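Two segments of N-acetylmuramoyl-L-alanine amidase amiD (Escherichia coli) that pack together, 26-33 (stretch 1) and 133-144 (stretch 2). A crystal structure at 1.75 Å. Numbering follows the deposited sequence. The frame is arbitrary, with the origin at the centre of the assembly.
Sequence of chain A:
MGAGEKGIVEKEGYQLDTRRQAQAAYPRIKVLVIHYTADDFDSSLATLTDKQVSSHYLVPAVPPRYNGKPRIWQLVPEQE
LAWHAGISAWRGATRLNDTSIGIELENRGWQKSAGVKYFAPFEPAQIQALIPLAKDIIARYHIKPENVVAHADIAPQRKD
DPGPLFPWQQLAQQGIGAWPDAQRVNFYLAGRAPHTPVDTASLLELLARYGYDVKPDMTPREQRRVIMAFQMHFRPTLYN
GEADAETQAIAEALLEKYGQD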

# COMPACT_ATOMS: atom_id res chain seq x y z
N TYR A 26 -10.78 -17.20 -8.38
CA TYR A 26 -9.69 -16.40 -7.83
C TYR A 26 -10.26 -15.49 -6.76
O TYR A 26 -11.44 -15.11 -6.87
CB TYR A 26 -9.03 -15.54 -8.92
CG TYR A 26 -8.47 -16.41 -10.01
CD1 TYR A 26 -9.14 -16.55 -11.22
CD2 TYR A 26 -7.31 -17.14 -9.81
CE1 TYR A 26 -8.65 -17.38 -12.20
CE2 TYR A 26 -6.82 -17.98 -10.80
CZ TYR A 26 -7.50 -18.08 -12.00
OH TYR A 26 -7.08 -18.90 -13.02
N PRO A 27 -9.44 -15.11 -5.74
CA PRO A 27 -9.92 -14.14 -4.74
C PRO A 27 -10.46 -12.84 -5.32
O PRO A 27 -9.97 -12.31 -6.36
CB PRO A 27 -8.68 -13.83 -3.87
CG PRO A 27 -7.72 -14.94 -4.09
CD PRO A 27 -8.08 -15.61 -5.45
N ARG A 28 -11.42 -12.26 -4.61
CA ARG A 28 -11.80 -10.90 -4.92
C ARG A 28 -10.82 -9.88 -4.29
O ARG A 28 -10.77 -8.72 -4.71
CB ARG A 28 -13.22 -10.63 -4.44
CG ARG A 28 -14.29 -11.55 -5.04
CD ARG A 28 -15.68 -11.20 -4.45
NE ARG A 28 -16.67 -12.15 -4.99
CZ ARG A 28 -17.23 -12.03 -6.20
NH1 ARG A 28 -18.07 -12.98 -6.56
NH2 ARG A 28 -16.99 -10.97 -7.03
N ILE A 29 -10.06 -10.33 -3.28
CA ILE A 29 -9.09 -9.48 -2.61
C ILE A 29 -7.72 -9.62 -3.31
O ILE A 29 -7.21 -10.72 -3.46
CB ILE A 29 -9.01 -9.79 -1.08
CG1 ILE A 29 -10.35 -9.51 -0.39
CG2 ILE A 29 -7.83 -9.02 -0.42
CD1 ILE A 29 -10.60 -10.28 0.92
N LYS A 30 -7.15 -8.51 -3.76
CA LYS A 30 -5.90 -8.51 -4.51
C LYS A 30 -4.87 -7.53 -3.93
O LYS A 30 -3.71 -7.60 -4.29
CB LYS A 30 -6.15 -8.09 -5.96
CG LYS A 30 -7.15 -9.02 -6.73
CD LYS A 30 -8.14 -8.20 -7.55
CE LYS A 30 -9.33 -8.93 -8.04
NZ LYS A 30 -9.06 -9.20 -9.50
N VAL A 31 -5.31 -6.63 -3.05
CA VAL A 31 -4.50 -5.49 -2.64
C VAL A 31 -4.49 -5.33 -1.11
O VAL A 31 -5.53 -5.54 -0.45
CB VAL A 31 -4.94 -4.17 -3.39
CG1 VAL A 31 -4.20 -2.94 -2.88
CG2 VAL A 31 -4.74 -4.31 -4.95
N LEU A 32 -3.31 -5.08 -0.59
CA LEU A 32 -3.14 -4.74 0.85
C LEU A 32 -2.63 -3.34 0.98
O LEU A 32 -1.50 -3.04 0.54
CB LEU A 32 -2.15 -5.70 1.50
CG LEU A 32 -1.93 -5.57 3.01
CD1 LEU A 32 -3.28 -5.66 3.74
CD2 LEU A 32 -0.89 -6.60 3.58
N VAL A 33 -3.46 -2.47 1.57
CA VAL A 33 -3.14 -1.05 1.72
C VAL A 33 -2.70 -0.66 3.18
O VAL A 33 -3.41 -0.91 4.13
CB VAL A 33 -4.34 -0.13 1.32
CG1 VAL A 33 -3.93 1.33 1.44
CG2 VAL A 33 -4.81 -0.42 -0.11
N LEU A 133 0.80 -10.62 10.50
CA LEU A 133 -0.55 -10.34 10.02
C LEU A 133 -0.51 -10.12 8.50
O LEU A 133 -1.28 -10.73 7.75
CB LEU A 133 -1.13 -9.12 10.75
CG LEU A 133 -2.44 -8.57 10.15
CD1 LEU A 133 -3.60 -9.61 10.23
CD2 LEU A 133 -2.79 -7.21 10.78
N ALA A 134 0.41 -9.28 8.04
CA ALA A 134 0.60 -9.10 6.57
C ALA A 134 0.92 -10.42 5.86
O ALA A 134 0.34 -10.72 4.83
CB ALA A 134 1.68 -8.05 6.29
N LYS A 135 1.81 -11.23 6.44
CA LYS A 135 2.17 -12.52 5.84
C LYS A 135 0.94 -13.42 5.70
O LYS A 135 0.74 -14.06 4.67
CB LYS A 135 3.29 -13.22 6.64
CG LYS A 135 4.64 -12.52 6.48
CD LYS A 135 5.75 -13.17 7.28
CE LYS A 135 6.62 -14.03 6.38
NZ LYS A 135 8.06 -14.05 6.87
N ASP A 136 0.09 -13.45 6.73
CA ASP A 136 -1.06 -14.31 6.71
C ASP A 136 -2.01 -13.83 5.63
O ASP A 136 -2.53 -14.64 4.84
CB ASP A 136 -1.79 -14.34 8.05
CG ASP A 136 -1.10 -15.22 9.09
OD1 ASP A 136 -0.12 -15.97 8.79
OD2 ASP A 136 -1.56 -15.15 10.24
N ILE A 137 -2.21 -12.53 5.57
CA ILE A 137 -3.11 -11.94 4.57
C ILE A 137 -2.66 -12.21 3.15
O ILE A 137 -3.45 -12.69 2.30
CB ILE A 137 -3.35 -10.41 4.82
CG1 ILE A 137 -4.01 -10.22 6.17
CG2 ILE A 137 -4.30 -9.86 3.75
CD1 ILE A 137 -3.93 -8.76 6.65
N ILE A 138 -1.38 -11.94 2.90
CA ILE A 138 -0.72 -12.20 1.62
C ILE A 138 -0.81 -13.69 1.21
O ILE A 138 -1.13 -13.99 0.06
CB ILE A 138 0.74 -11.69 1.64
CG1 ILE A 138 0.75 -10.15 1.66
CG2 ILE A 138 1.54 -12.31 0.50
CD1 ILE A 138 1.99 -9.52 2.25
N ALA A 139 -0.56 -14.63 2.14
CA ALA A 139 -0.77 -16.06 1.89
C ALA A 139 -2.21 -16.42 1.55
O ALA A 139 -2.46 -17.21 0.60
CB ALA A 139 -0.26 -16.94 3.10
N ARG A 140 -3.14 -15.88 2.33
CA ARG A 140 -4.55 -16.26 2.22
C ARG A 140 -5.10 -16.00 0.80
O ARG A 140 -5.84 -16.85 0.25
CB ARG A 140 -5.36 -15.53 3.30
CG ARG A 140 -6.80 -15.95 3.35
CD ARG A 140 -7.33 -15.92 4.74
NE ARG A 140 -7.09 -14.64 5.39
CZ ARG A 140 -6.41 -14.48 6.52
NH1 ARG A 140 -5.92 -15.53 7.17
NH2 ARG A 140 -6.24 -13.26 7.01
N TYR A 141 -4.70 -14.87 0.21
CA TYR A 141 -5.26 -14.34 -1.06
C TYR A 141 -4.29 -14.38 -2.22
O TYR A 141 -4.61 -13.94 -3.33
CB TYR A 141 -5.86 -12.94 -0.87
CG TYR A 141 -6.89 -12.93 0.21
CD1 TYR A 141 -8.09 -13.63 0.06
CD2 TYR A 141 -6.63 -12.29 1.42
CE1 TYR A 141 -9.04 -13.64 1.07
CE2 TYR A 141 -7.57 -12.30 2.44
CZ TYR A 141 -8.77 -12.97 2.26
OH TYR A 141 -9.71 -13.00 3.27
N HIS A 142 -3.10 -14.91 -1.94
CA HIS A 142 -1.97 -14.90 -2.88
C HIS A 142 -1.67 -13.50 -3.44
O HIS A 142 -1.56 -13.30 -4.66
CB HIS A 142 -2.22 -15.88 -4.01
CG HIS A 142 -1.94 -17.30 -3.65
ND1 HIS A 142 -2.78 -18.04 -2.86
CD2 HIS A 142 -0.90 -18.11 -3.97
CE1 HIS A 142 -2.28 -19.25 -2.71
NE2 HIS A 142 -1.14 -19.32 -3.38
N ILE A 143 -1.61 -12.53 -2.54
CA ILE A 143 -1.40 -11.15 -2.93
C ILE A 143 0.02 -11.01 -3.47
O ILE A 143 0.95 -11.53 -2.87
CB ILE A 143 -1.63 -10.22 -1.71
CG1 ILE A 143 -3.11 -10.26 -1.35
CG2 ILE A 143 -1.12 -8.80 -2.01
CD1 ILE A 143 -3.51 -9.29 -0.21
N LYS A 144 0.16 -10.40 -4.65
CA LYS A 144 1.47 -10.28 -5.33
C LYS A 144 2.21 -9.15 -4.65
O LYS A 144 1.55 -8.25 -4.14
CB LYS A 144 1.30 -9.93 -6.81
CG LYS A 144 0.76 -11.10 -7.61
CD LYS A 144 0.71 -10.81 -9.08
CE LYS A 144 -0.53 -9.99 -9.44
NZ LYS A 144 -1.03 -10.33 -10.83
O HOH W 1 -5.54 -12.02 -4.96
O HOH W 2 -2.20 -9.28 -5.82

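Stretch 2 is the end of a helix and the turn that follows it. Stretch 1 is a loop that leads into a strand at Val-31. Helix and strand run nearly antiparallel, at 160°, and their axes come within 9.7 Å. No direct hydrogen bond joins the two stretches. The contact is apolar, with two bridging waters, and buries 448 Å² in total.

Leu-133 begins the stretch without touching the partner, but Leu-133 O accepts a bond from Ile-137 N at 3.0 Å. Ala-134 is the first contact. The methyl Ala-134 CB lies 4.0 Å from Leu-32 CD2. Lys-135 and Asp-136 make no contact; the CA-to-CB bond of Lys-135 points away from stretch 1.

Ile-137 comes next, one helical turn after Leu-133. Its CA-to-CB bond points toward stretch 1, and Ile-137 CD1 is 4.3 Å from Leu-32 CD1. Ile-138 starts sideways, but its end comes nearer, and Ile-138 CD1 reaches Leu-32 CD2 at 4.3 Å. Leu-32 thus meets three successive contact residues of the helix. Such branched and methyl groups gain by packing together out of water. Ala-139 is out of reach, and Arg-140 bonds elsewhere in the structure.

Tyr-141 has the largest covered area in stretch 2. Ile-29 CD1 sits over one face of the Tyr-141 ring, 3.9 Å from the centroid and 25° off the normal. This is a CH-pi contact: a weakly polarised methyl group meets the electron-rich ring face. The closest atoms of this pair are Ile-29 CD1 and Tyr-141 CZ, at 3.5 Å. Pro-27 CB approaches the ring obliquely, 4.0 Å from Tyr-141 CD1. Pro-27 CG also lies 3.4 Å from Tyr-141 O. Tyr-141 O accepts a hydrogen bond from water 1 at 2.7 Å. Water 1 also donates to Ile-29 O at 2.6 Å, so it links two carbonyls that could not bond to each other.

His-142 takes positive phi and leaves the helical conformation. Its side-chain end leads away from stretch 1. The turn is held by Ile-143 N, which bonds to Ile-138 O at 3.0 Å.

Ile-143 returns to the contact. Ile-143 CA is 5.5 Å from Lys-30 CA. Ile-143 CD1 lies 4.2 Å from Leu-32 CB and 4.3 Å from Ile-29 CG2, so it packs against both side chains. Ile-143 CG2 is 3.7 Å from Lys-30 O.

Lys-144 closes the stretch through its backbone. Lys-144 N donates to water 2 at 2.9 Å, and water 2 donates to Lys-30 O at 2.7 Å.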